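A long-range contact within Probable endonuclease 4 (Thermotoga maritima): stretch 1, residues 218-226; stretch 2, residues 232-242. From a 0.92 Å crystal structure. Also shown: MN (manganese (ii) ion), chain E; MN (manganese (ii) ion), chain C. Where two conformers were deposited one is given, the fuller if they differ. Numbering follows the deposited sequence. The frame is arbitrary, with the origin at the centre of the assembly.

Stretch 1 (218-226) HLNDSKYPL
Stretch 2 232-242: RHERIGSGFIG

A buried carboxylate can organise a loop by gathering backbone amides that have no strand partner, and Asp221 of this probable endonuclease 4 is a worked example. The backbone frame is a short antiparallel ladder. Asp221 pairs with Glu234 (CA to CA 4.6 Å) through Glu234 N to Asp221 O at 2.9 Å and a weak return bond, Asp221 N to Glu234 O, at 3.0 Å. Ser222 is paired with His233 without mutual backbone hydrogen bonds, CA to CA 4.8 Å, their side chains diverging, and Lys223 N then donates almost linearly to Arg232 O, 2.9 Å.

Beyond the ladder, a type II turn from Arg235 to Ser238, closed by Ser238 N to Arg235 O at 2.9 Å, folds stretch 2 around the Asp221 side chain (chi1 t, -150°; chi2 -35°). Its OD2 accepts from Gly237 N (3.0 Å), Gly242 N (3.1 Å) and, weakly, Gly239 N (3.0 Å); OD1 takes Ile241 N and its own neighbour Ser222 N, both at 2.8 Å. These dipoles help offset the buried negative charge. Phe240 N donates instead to Ser222 O, 3.0 Å. Glycine is called for at two points for different reasons: at Gly237 (phi/psi 91/-9) a CB would jam against the preceding carbonyl O, while at Gly239 (-121/-160) it would clash with Ser222 O and Asp221 OD1.

Glu234 (t, p) lies on the same sheet face as Asp221, and its OE1 forms a salt bridge with NZ of Lys223 (m, t, t, m), 3.0 Å; Glu234 OE2 accepts from Arg235 N, 2.7 Å.

Apolar contacts add to the packing. Pro225 CG sits 4.1 Å from the centroid of the Phe240 ring (m, chi2 95°), over its face, a CH-pi contact. Leu219 CG (t, p) meets Ile236 CD1 (m, m) at 4.0 Å.

His218 ND1 binds the chain E manganese at 2.2 Å and His233 NE2 the chain C manganese at 2.1 Å; the two MN ions lie 5.0 Å apart.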

# COMPACT_ATOMS: atom_id res chain seq x y z
N HIS A 218 1.96 2.89 -4.22
CA HIS A 218 0.76 2.56 -4.95
C HIS A 218 0.68 3.55 -6.11
O HIS A 218 0.52 4.76 -5.90
CB HIS A 218 -0.48 2.63 -4.09
CG HIS A 218 -0.59 1.53 -3.10
ND1 HIS A 218 -1.51 1.58 -2.07
CD2 HIS A 218 0.05 0.35 -3.02
CE1 HIS A 218 -1.41 0.45 -1.40
NE2 HIS A 218 -0.47 -0.31 -1.95
N LEU A 219 0.84 3.03 -7.31
CA LEU A 219 0.96 3.82 -8.52
C LEU A 219 -0.41 3.92 -9.16
O LEU A 219 -0.87 3.02 -9.86
CB LEU A 219 1.98 3.17 -9.46
CG LEU A 219 2.49 4.15 -10.51
CD1 LEU A 219 3.50 5.13 -9.90
CD2 LEU A 219 3.07 3.41 -11.70
N ASN A 220 -1.07 5.04 -8.87
CA ASN A 220 -2.44 5.30 -9.30
C ASN A 220 -2.52 6.71 -9.90
O ASN A 220 -2.09 7.67 -9.27
CB ASN A 220 -3.37 5.28 -8.08
CG ASN A 220 -3.46 3.90 -7.44
OD1 ASN A 220 -3.60 2.90 -8.15
ND2 ASN A 220 -3.38 3.87 -6.12
N ASP A 221 -3.07 6.83 -11.10
CA ASP A 221 -3.44 8.16 -11.56
C ASP A 221 -4.71 8.56 -10.78
O ASP A 221 -5.24 7.78 -9.97
CB ASP A 221 -3.60 8.16 -13.09
CG ASP A 221 -3.27 9.50 -13.75
OD1 ASP A 221 -3.55 10.55 -13.14
OD2 ASP A 221 -2.77 9.47 -14.91
N SER A 222 -5.18 9.77 -11.02
CA SER A 222 -6.36 10.30 -10.36
C SER A 222 -7.41 10.76 -11.36
O SER A 222 -7.09 11.43 -12.34
CB SER A 222 -6.01 11.46 -9.44
OG SER A 222 -7.21 11.89 -8.81
N LYS A 223 -8.66 10.46 -11.06
CA LYS A 223 -9.77 10.99 -11.84
C LYS A 223 -9.98 12.48 -11.62
O LYS A 223 -10.75 13.09 -12.36
CB LYS A 223 -11.06 10.22 -11.55
CG LYS A 223 -11.05 8.83 -12.16
CD LYS A 223 -12.38 8.14 -12.11
CE LYS A 223 -12.32 6.81 -12.85
NZ LYS A 223 -12.41 6.98 -14.33
N TYR A 224 -9.33 13.06 -10.62
CA TYR A 224 -9.59 14.44 -10.22
C TYR A 224 -8.30 15.23 -10.12
O TYR A 224 -7.21 14.68 -10.01
CB TYR A 224 -10.35 14.47 -8.88
CG TYR A 224 -11.76 13.92 -9.00
CD1 TYR A 224 -12.02 12.57 -8.80
CD2 TYR A 224 -12.81 14.73 -9.37
CE1 TYR A 224 -13.29 12.03 -8.95
CE2 TYR A 224 -14.09 14.19 -9.55
CZ TYR A 224 -14.32 12.84 -9.33
OH TYR A 224 -15.56 12.27 -9.47
N PRO A 225 -8.43 16.56 -10.10
CA PRO A 225 -7.25 17.42 -10.02
C PRO A 225 -6.55 17.37 -8.67
O PRO A 225 -7.06 16.83 -7.67
CB PRO A 225 -7.82 18.82 -10.25
CG PRO A 225 -9.11 18.63 -10.92
CD PRO A 225 -9.65 17.33 -10.42
N LEU A 226 -5.38 17.97 -8.65
CA LEU A 226 -4.61 18.17 -7.44
C LEU A 226 -5.50 18.74 -6.35
O LEU A 226 -6.19 19.72 -6.57
CB LEU A 226 -3.46 19.12 -7.72
CG LEU A 226 -2.52 19.44 -6.57
CD1 LEU A 226 -1.67 18.26 -6.19
CD2 LEU A 226 -1.65 20.62 -6.95
N ARG A 232 -10.56 8.64 -6.18
CA ARG A 232 -10.99 7.88 -7.34
C ARG A 232 -9.79 7.67 -8.25
O ARG A 232 -9.30 8.59 -8.94
CB ARG A 232 -12.14 8.59 -8.08
CG ARG A 232 -13.44 8.67 -7.27
CD ARG A 232 -14.00 7.29 -6.96
NE ARG A 232 -15.31 7.34 -6.31
CZ ARG A 232 -15.49 7.40 -4.99
NH1 ARG A 232 -14.45 7.41 -4.16
NH2 ARG A 232 -16.73 7.44 -4.50
N HIS A 233 -9.29 6.43 -8.23
CA HIS A 233 -8.10 6.10 -8.98
C HIS A 233 -8.41 6.07 -10.47
O HIS A 233 -9.53 5.79 -10.90
CB HIS A 233 -7.58 4.71 -8.59
CG HIS A 233 -7.31 4.51 -7.12
ND1 HIS A 233 -6.78 3.34 -6.66
CD2 HIS A 233 -7.55 5.27 -6.02
CE1 HIS A 233 -6.69 3.39 -5.33
NE2 HIS A 233 -7.16 4.55 -4.92
N GLU A 234 -7.37 6.29 -11.27
CA GLU A 234 -7.48 6.29 -12.71
C GLU A 234 -6.28 5.53 -13.29
O GLU A 234 -5.20 5.45 -12.69
CB GLU A 234 -7.55 7.74 -13.25
CG GLU A 234 -7.68 7.90 -14.76
CD GLU A 234 -8.89 7.20 -15.33
OE1 GLU A 234 -9.86 7.90 -15.64
OE2 GLU A 234 -8.86 5.95 -15.46
N ARG A 235 -6.51 4.97 -14.47
CA ARG A 235 -5.48 4.29 -15.25
C ARG A 235 -4.29 5.20 -15.52
O ARG A 235 -4.45 6.40 -15.74
CB ARG A 235 -6.09 3.81 -16.57
CG ARG A 235 -7.30 2.92 -16.29
CD ARG A 235 -7.70 2.01 -17.39
NE ARG A 235 -6.59 1.20 -17.83
CZ ARG A 235 -6.64 0.48 -18.94
NH1 ARG A 235 -7.74 0.48 -19.67
NH2 ARG A 235 -5.59 -0.21 -19.30
N ILE A 236 -3.10 4.62 -15.52
CA ILE A 236 -1.88 5.41 -15.68
C ILE A 236 -1.92 6.17 -16.99
O ILE A 236 -2.08 5.59 -18.07
CB ILE A 236 -0.63 4.49 -15.68
CG1 ILE A 236 -0.53 3.68 -14.37
CG2 ILE A 236 0.63 5.32 -15.92
CD1 ILE A 236 -0.52 4.51 -13.14
N GLY A 237 -1.76 7.49 -16.89
CA GLY A 237 -1.74 8.34 -18.07
C GLY A 237 -3.09 8.88 -18.48
O GLY A 237 -3.16 9.74 -19.34
N SER A 238 -4.16 8.40 -17.85
CA SER A 238 -5.50 8.81 -18.22
C SER A 238 -6.10 9.84 -17.29
O SER A 238 -7.23 10.27 -17.51
CB SER A 238 -6.42 7.61 -18.32
OG SER A 238 -6.04 6.83 -19.43
N GLY A 239 -5.36 10.24 -16.26
CA GLY A 239 -5.89 11.16 -15.27
C GLY A 239 -5.09 12.43 -15.15
O GLY A 239 -4.35 12.83 -16.05
N PHE A 240 -5.27 13.11 -14.03
CA PHE A 240 -4.69 14.43 -13.82
C PHE A 240 -3.22 14.42 -13.44
O PHE A 240 -2.58 15.48 -13.49
CB PHE A 240 -5.52 15.26 -12.86
CG PHE A 240 -6.81 15.78 -13.47
CD1 PHE A 240 -8.00 15.10 -13.30
CD2 PHE A 240 -6.80 16.95 -14.20
CE1 PHE A 240 -9.18 15.59 -13.84
CE2 PHE A 240 -7.97 17.43 -14.76
CZ PHE A 240 -9.16 16.75 -14.58
N ILE A 241 -2.67 13.26 -13.10
CA ILE A 241 -1.22 13.16 -12.99
C ILE A 241 -0.65 13.05 -14.41
O ILE A 241 0.20 13.85 -14.82
CB ILE A 241 -0.78 12.02 -12.05
CG1 ILE A 241 -1.33 12.29 -10.64
CG2 ILE A 241 0.73 11.89 -12.07
CD1 ILE A 241 -1.13 11.16 -9.66
N GLY A 242 -1.16 12.08 -15.16
CA GLY A 242 -0.93 12.03 -16.58
C GLY A 242 0.43 11.48 -16.97
O GLY A 242 1.28 11.18 -16.14
MN MN E . -3.49 2.62 -2.23
MN MN C . -7.88 4.92 -2.94
O HOH W 1 -9.09 11.07 -6.76
O HOH W 2 -4.96 1.61 -1.45